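Local coordinates for extracellular solute-binding protein family 5 (Brucella melitensis, PDB 4ONY), which probably binds peptides or related solutes in the periplasm and hands them to an ABC transporter for import, at residues Y84-L98 with E180-L192. Residues are numbered along the deposited sequence; the frame is centred on the assembly and turned at random.
Sequences YQTLMLRSRDEPFTL and EFPMLIAGSMPVL
Val191 N and Gln85 O join at 3.0 Å; the donor nitrogen lies almost on the extension of the carbonyl (C=O...N 176°), but the N-H is bent (N-H...O 146°), and Pro190 CA adds a C-H...O contact to the same oxygen. The other half of this pair is bridged: a water accepts from Gln85 N and donates to Val191 O. The other direct bond runs from Met88 N to Ala186 O (2.9 Å), the donor tilted 32° from the carbonyl plane. Leu87 N donates to another water, 2.9 Å away, within hydrogen-bonding distance of Ile185 O and Met189 O. Thr86 OG1, set between its own N and carbonyl carbon, turns back to donate to Met88 O at 2.6 Å, while CG2 rests against Met189 O. Further along, the contact is apolar. Met183, bent at chi2 and chi3, lays CE over one face of Phe96, 3.9 Å from the ring centroid, a CH-pi contact, with SD farther above the ring (Met-aromatic); Leu98 CD1 meets Ala186 CB at 3.6 Å. Backbone groups and two waters thus join the end of helix 181-187 and the chain after it to strand 88-90 and the residues leading into it, a link largely independent of side-chain polarity.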
loop_
_atom_site.group_PDB
_atom_site.type_symbol
_atom_site.label_atom_id
_atom_site.label_comp_id
_atom_site.label_asym_id
_atom_site.label_seq_id
_atom_site.Cartn_x
_atom_site.Cartn_y
_atom_site.Cartn_z
ATOM N N TYR A 84 -12.181 -6.123 -16.020
ATOM C CA TYR A 84 -11.215 -5.530 -16.897
ATOM C C TYR A 84 -9.822 -6.060 -16.587
ATOM O O TYR A 84 -9.368 -5.993 -15.438
ATOM C CB TYR A 84 -11.237 -4.029 -16.713
ATOM C CG TYR A 84 -12.540 -3.385 -17.211
ATOM C CD1 TYR A 84 -12.829 -3.309 -18.562
ATOM C CD2 TYR A 84 -13.445 -2.824 -16.311
ATOM C CE1 TYR A 84 -14.021 -2.732 -19.027
ATOM C CE2 TYR A 84 -14.613 -2.224 -16.759
ATOM C CZ TYR A 84 -14.894 -2.178 -18.109
ATOM O OH TYR A 84 -16.026 -1.570 -18.543
ATOM N N GLN A 85 -9.131 -6.539 -17.622
ATOM C CA GLN A 85 -7.808 -7.115 -17.465
ATOM C C GLN A 85 -6.736 -6.232 -18.040
ATOM O O GLN A 85 -6.993 -5.325 -18.825
ATOM C CB GLN A 85 -7.750 -8.456 -18.150
ATOM C CG GLN A 85 -8.725 -9.459 -17.597
ATOM C CD GLN A 85 -8.584 -10.822 -18.246
ATOM O OE1 GLN A 85 -8.651 -10.952 -19.450
ATOM N NE2 GLN A 85 -8.394 -11.852 -17.414
ATOM N N THR A 86 -5.525 -6.516 -17.612
ATOM C CA THR A 86 -4.326 -5.834 -18.069
ATOM C C THR A 86 -3.566 -6.745 -19.052
ATOM O O THR A 86 -3.900 -7.938 -19.211
ATOM C CB THR A 86 -3.408 -5.560 -16.882
ATOM O OG1 THR A 86 -3.162 -6.803 -16.219
ATOM C CG2 THR A 86 -4.073 -4.600 -15.959
ATOM N N LEU A 87 -2.540 -6.192 -19.690
ATOM C CA LEU A 87 -1.767 -6.991 -20.616
ATOM C C LEU A 87 -1.035 -8.095 -19.885
ATOM O O LEU A 87 -0.891 -9.212 -20.395
ATOM C CB LEU A 87 -0.800 -6.117 -21.395
ATOM C CG LEU A 87 -1.550 -5.225 -22.405
ATOM C CD1 LEU A 87 -0.702 -4.021 -22.805
ATOM C CD2 LEU A 87 -1.924 -6.002 -23.671
ATOM N N MET A 88 -0.533 -7.777 -18.692
ATOM C CA MET A 88 0.258 -8.757 -17.899
ATOM C C MET A 88 -0.201 -8.704 -16.460
ATOM O O MET A 88 -0.725 -7.663 -16.010
ATOM C CB MET A 88 1.751 -8.453 -18.001
ATOM C CG MET A 88 2.267 -8.480 -19.444
ATOM S SD MET A 88 4.053 -8.321 -19.589
ATOM C CE MET A 88 4.541 -9.925 -18.962
ATOM N N LEU A 89 -0.035 -9.819 -15.765
ATOM C CA LEU A 89 -0.573 -10.006 -14.428
ATOM C C LEU A 89 0.522 -10.007 -13.372
ATOM O O LEU A 89 1.497 -10.765 -13.466
ATOM C CB LEU A 89 -1.294 -11.352 -14.356
ATOM C CG LEU A 89 -1.919 -11.747 -13.027
ATOM C CD1 LEU A 89 -3.061 -10.839 -12.632
ATOM C CD2 LEU A 89 -2.383 -13.192 -13.104
ATOM N N ARG A 90 0.330 -9.212 -12.342
ATOM C CA ARG A 90 1.302 -9.121 -11.276
ATOM C C ARG A 90 1.318 -10.398 -10.403
ATOM O O ARG A 90 0.264 -10.822 -9.915
ATOM C CB ARG A 90 0.882 -7.921 -10.450
ATOM C CG ARG A 90 1.770 -7.610 -9.290
ATOM C CD ARG A 90 2.751 -6.583 -9.710
ATOM N NE ARG A 90 3.557 -6.158 -8.589
ATOM C CZ ARG A 90 3.549 -4.945 -8.075
ATOM N NH1 ARG A 90 2.755 -4.021 -8.547
ATOM N NH2 ARG A 90 4.361 -4.642 -7.082
ATOM N N SER A 91 2.470 -11.031 -10.204
ATOM C CA SER A 91 2.562 -12.063 -9.178
ATOM C C SER A 91 2.591 -11.436 -7.781
ATOM O O SER A 91 3.370 -10.527 -7.520
ATOM C CB SER A 91 3.814 -12.921 -9.304
ATOM O OG SER A 91 3.987 -13.750 -8.144
ATOM N N ARG A 92 1.853 -12.008 -6.852
ATOM C CA ARG A 92 1.861 -11.494 -5.477
ATOM C C ARG A 92 2.857 -12.204 -4.566
ATOM O O ARG A 92 2.788 -12.069 -3.350
ATOM C CB ARG A 92 0.440 -11.535 -4.929
ATOM C CG ARG A 92 -0.537 -10.696 -5.757
ATOM C CD ARG A 92 -0.157 -9.211 -5.708
ATOM N NE ARG A 92 -0.946 -8.384 -6.630
ATOM C CZ ARG A 92 -0.811 -7.072 -6.803
ATOM N NH1 ARG A 92 0.125 -6.376 -6.175
ATOM N NH2 ARG A 92 -1.617 -6.439 -7.625
ATOM N N ASP A 93 3.789 -12.965 -5.169
ATOM C CA ASP A 93 4.863 -13.583 -4.440
ATOM C C ASP A 93 6.212 -12.994 -4.764
ATOM O O ASP A 93 7.220 -13.555 -4.347
ATOM C CB ASP A 93 4.898 -15.094 -4.723
ATOM C CG ASP A 93 5.648 -15.883 -3.664
ATOM O OD1 ASP A 93 5.650 -15.521 -2.490
ATOM O OD2 ASP A 93 6.217 -16.934 -4.012
ATOM N N GLU A 94 6.259 -11.922 -5.525
ATOM C CA GLU A 94 7.510 -11.250 -5.879
ATOM C C GLU A 94 7.376 -9.747 -5.670
ATOM O O GLU A 94 6.285 -9.243 -5.694
ATOM C CB GLU A 94 7.886 -11.515 -7.360
ATOM C CG GLU A 94 8.029 -12.988 -7.673
ATOM C CD GLU A 94 8.408 -13.258 -9.129
ATOM O OE1 GLU A 94 9.446 -12.677 -9.576
ATOM O OE2 GLU A 94 7.659 -14.069 -9.774
ATOM N N PRO A 95 8.498 -9.035 -5.479
ATOM C CA PRO A 95 8.389 -7.596 -5.291
ATOM C C PRO A 95 7.649 -6.842 -6.428
ATOM O O PRO A 95 6.707 -6.084 -6.147
ATOM C CB PRO A 95 9.850 -7.141 -5.200
ATOM C CG PRO A 95 10.581 -8.350 -4.645
ATOM C CD PRO A 95 9.889 -9.515 -5.322
ATOM N N PHE A 96 8.062 -7.066 -7.669
ATOM C CA PHE A 96 7.440 -6.399 -8.805
ATOM C C PHE A 96 7.780 -7.144 -10.104
ATOM O O PHE A 96 8.641 -6.714 -10.893
ATOM C CB PHE A 96 7.922 -4.941 -8.875
ATOM C CG PHE A 96 7.052 -4.016 -9.712
ATOM C CD1 PHE A 96 5.957 -4.477 -10.475
ATOM C CD2 PHE A 96 7.312 -2.640 -9.716
ATOM C CE1 PHE A 96 5.178 -3.563 -11.227
ATOM C CE2 PHE A 96 6.530 -1.758 -10.453
ATOM C CZ PHE A 96 5.463 -2.216 -11.183
ATOM N N THR A 97 7.068 -8.245 -10.321
ATOM C CA THR A 97 7.170 -9.041 -11.541
ATOM C C THR A 97 5.771 -9.314 -12.111
ATOM O O THR A 97 4.852 -9.677 -11.383
ATOM C CB THR A 97 7.859 -10.365 -11.284
ATOM O OG1 THR A 97 9.167 -10.133 -10.726
ATOM C CG2 THR A 97 8.011 -11.172 -12.617
ATOM N N LEU A 98 5.656 -9.129 -13.418
ATOM C CA LEU A 98 4.449 -9.405 -14.198
ATOM C C LEU A 98 4.627 -10.622 -15.091
ATOM O O LEU A 98 5.714 -10.824 -15.648
ATOM C CB LEU A 98 4.170 -8.210 -15.089
ATOM C CG LEU A 98 4.118 -6.818 -14.404
ATOM C CD1 LEU A 98 3.937 -5.723 -15.428
ATOM C CD2 LEU A 98 2.969 -6.782 -13.416
ATOM N N GLU A 180 10.430 2.619 -14.807
ATOM C CA GLU A 180 9.172 2.043 -14.315
ATOM C C GLU A 180 8.010 2.130 -15.325
ATOM O O GLU A 180 7.135 1.288 -15.305
ATOM C CB GLU A 180 8.732 2.749 -13.026
ATOM C CG GLU A 180 7.533 2.112 -12.325
ATOM C CD GLU A 180 6.678 3.113 -11.541
ATOM O OE1 GLU A 180 6.597 4.296 -11.910
ATOM O OE2 GLU A 180 6.032 2.681 -10.582
ATOM N N PHE A 181 8.019 3.106 -16.235
ATOM C CA PHE A 181 6.847 3.354 -17.078
ATOM C C PHE A 181 6.324 2.154 -17.881
ATOM O O PHE A 181 5.110 1.921 -17.940
ATOM C CB PHE A 181 7.052 4.542 -18.033
ATOM C CG PHE A 181 5.757 5.033 -18.634
ATOM C CD1 PHE A 181 4.781 5.546 -17.820
ATOM C CD2 PHE A 181 5.491 4.870 -19.972
ATOM C CE1 PHE A 181 3.582 5.988 -18.339
ATOM C CE2 PHE A 181 4.282 5.293 -20.514
ATOM C CZ PHE A 181 3.328 5.864 -19.686
ATOM N N PRO A 182 7.209 1.362 -18.493
ATOM C CA PRO A 182 6.667 0.209 -19.193
ATOM C C PRO A 182 5.937 -0.750 -18.291
ATOM O O PRO A 182 5.007 -1.393 -18.752
ATOM C CB PRO A 182 7.902 -0.470 -19.795
ATOM C CG PRO A 182 8.923 0.607 -19.864
ATOM C CD PRO A 182 8.649 1.507 -18.701
ATOM N N MET A 183 6.342 -0.850 -17.021
ATOM C CA MET A 183 5.583 -1.626 -16.052
ATOM C C MET A 183 4.121 -1.160 -15.944
ATOM O O MET A 183 3.228 -1.966 -15.671
ATOM C CB MET A 183 6.197 -1.589 -14.640
ATOM C CG MET A 183 7.696 -1.896 -14.557
ATOM S SD MET A 183 8.151 -3.533 -15.133
ATOM C CE MET A 183 7.364 -4.549 -13.890
ATOM N N LEU A 184 3.883 0.142 -16.104
ATOM C CA LEU A 184 2.555 0.718 -15.896
ATOM C C LEU A 184 1.679 0.454 -17.124
ATOM O O LEU A 184 0.479 0.226 -17.007
ATOM C CB LEU A 184 2.670 2.216 -15.627
ATOM C CG LEU A 184 3.546 2.628 -14.442
ATOM C CD1 LEU A 184 3.537 4.134 -14.210
ATOM C CD2 LEU A 184 3.027 1.938 -13.179
ATOM N N ILE A 185 2.304 0.448 -18.311
ATOM C CA ILE A 185 1.616 0.076 -19.539
ATOM C C ILE A 185 1.162 -1.402 -19.434
ATOM O O ILE A 185 -0.005 -1.754 -19.729
ATOM C CB ILE A 185 2.522 0.286 -20.785
ATOM C CG1 ILE A 185 2.893 1.750 -20.975
ATOM C CG2 ILE A 185 1.846 -0.244 -22.036
ATOM C CD1 ILE A 185 1.738 2.685 -21.287
ATOM N N ALA A 186 2.081 -2.243 -18.964
ATOM C CA ALA A 186 1.853 -3.697 -18.895
ATOM C C ALA A 186 0.855 -4.106 -17.818
ATOM O O ALA A 186 -0.024 -4.959 -18.060
ATOM C CB ALA A 186 3.184 -4.436 -18.708
ATOM N N GLY A 187 0.935 -3.459 -16.660
ATOM C CA GLY A 187 0.132 -3.850 -15.486
ATOM C C GLY A 187 -0.776 -2.817 -14.849
ATOM O O GLY A 187 -1.467 -3.152 -13.898
ATOM N N SER A 188 -0.777 -1.571 -15.315
ATOM C CA SER A 188 -1.637 -0.553 -14.703
ATOM C C SER A 188 -2.486 0.183 -15.721
ATOM O O SER A 188 -2.793 1.365 -15.554
ATOM C CB SER A 188 -0.824 0.476 -13.879
ATOM O OG SER A 188 0.040 -0.208 -12.977
ATOM N N MET A 189 -2.865 -0.519 -16.775
ATOM C CA MET A 189 -3.849 -0.020 -17.704
ATOM C C MET A 189 -4.734 -1.194 -18.108
ATOM O O MET A 189 -4.247 -2.294 -18.301
ATOM C CB MET A 189 -3.197 0.560 -18.968
ATOM C CG MET A 189 -2.547 1.924 -18.792
ATOM S SD MET A 189 -3.788 3.189 -18.408
ATOM C CE MET A 189 -4.059 3.868 -20.035
ATOM N N PRO A 190 -6.024 -0.954 -18.263
ATOM C CA PRO A 190 -6.885 -1.997 -18.808
ATOM C C PRO A 190 -6.745 -2.162 -20.296
ATOM O O PRO A 190 -6.010 -1.389 -20.950
ATOM C CB PRO A 190 -8.267 -1.467 -18.475
ATOM C CG PRO A 190 -8.104 0.015 -18.671
ATOM C CD PRO A 190 -6.752 0.306 -18.072
ATOM N N VAL A 191 -7.417 -3.189 -20.827
ATOM C CA VAL A 191 -7.792 -3.208 -22.207
ATOM C C VAL A 191 -9.322 -3.177 -22.242
ATOM O O VAL A 191 -9.988 -3.980 -21.583
ATOM C CB VAL A 191 -7.207 -4.432 -22.967
ATOM C CG1 VAL A 191 -7.554 -4.349 -24.446
ATOM C CG2 VAL A 191 -5.707 -4.478 -22.811
ATOM N N LEU A 192 -9.843 -2.250 -23.050
ATOM C CA LEU A 192 -11.261 -1.954 -23.227
ATOM C C LEU A 192 -11.778 -2.428 -24.599
ATOM O O LEU A 192 -11.038 -2.418 -25.586
ATOM C CB LEU A 192 -11.501 -0.443 -23.159
ATOM C CG LEU A 192 -11.014 0.245 -21.889
ATOM C CD1 LEU A 192 -11.341 1.726 -21.871
ATOM C CD2 LEU A 192 -11.610 -0.408 -20.629
HETATM O O HOH W 1 -10.415 -6.372 -20.248
HETATM O O HOH W 2 -2.191 -3.346 -19.790
#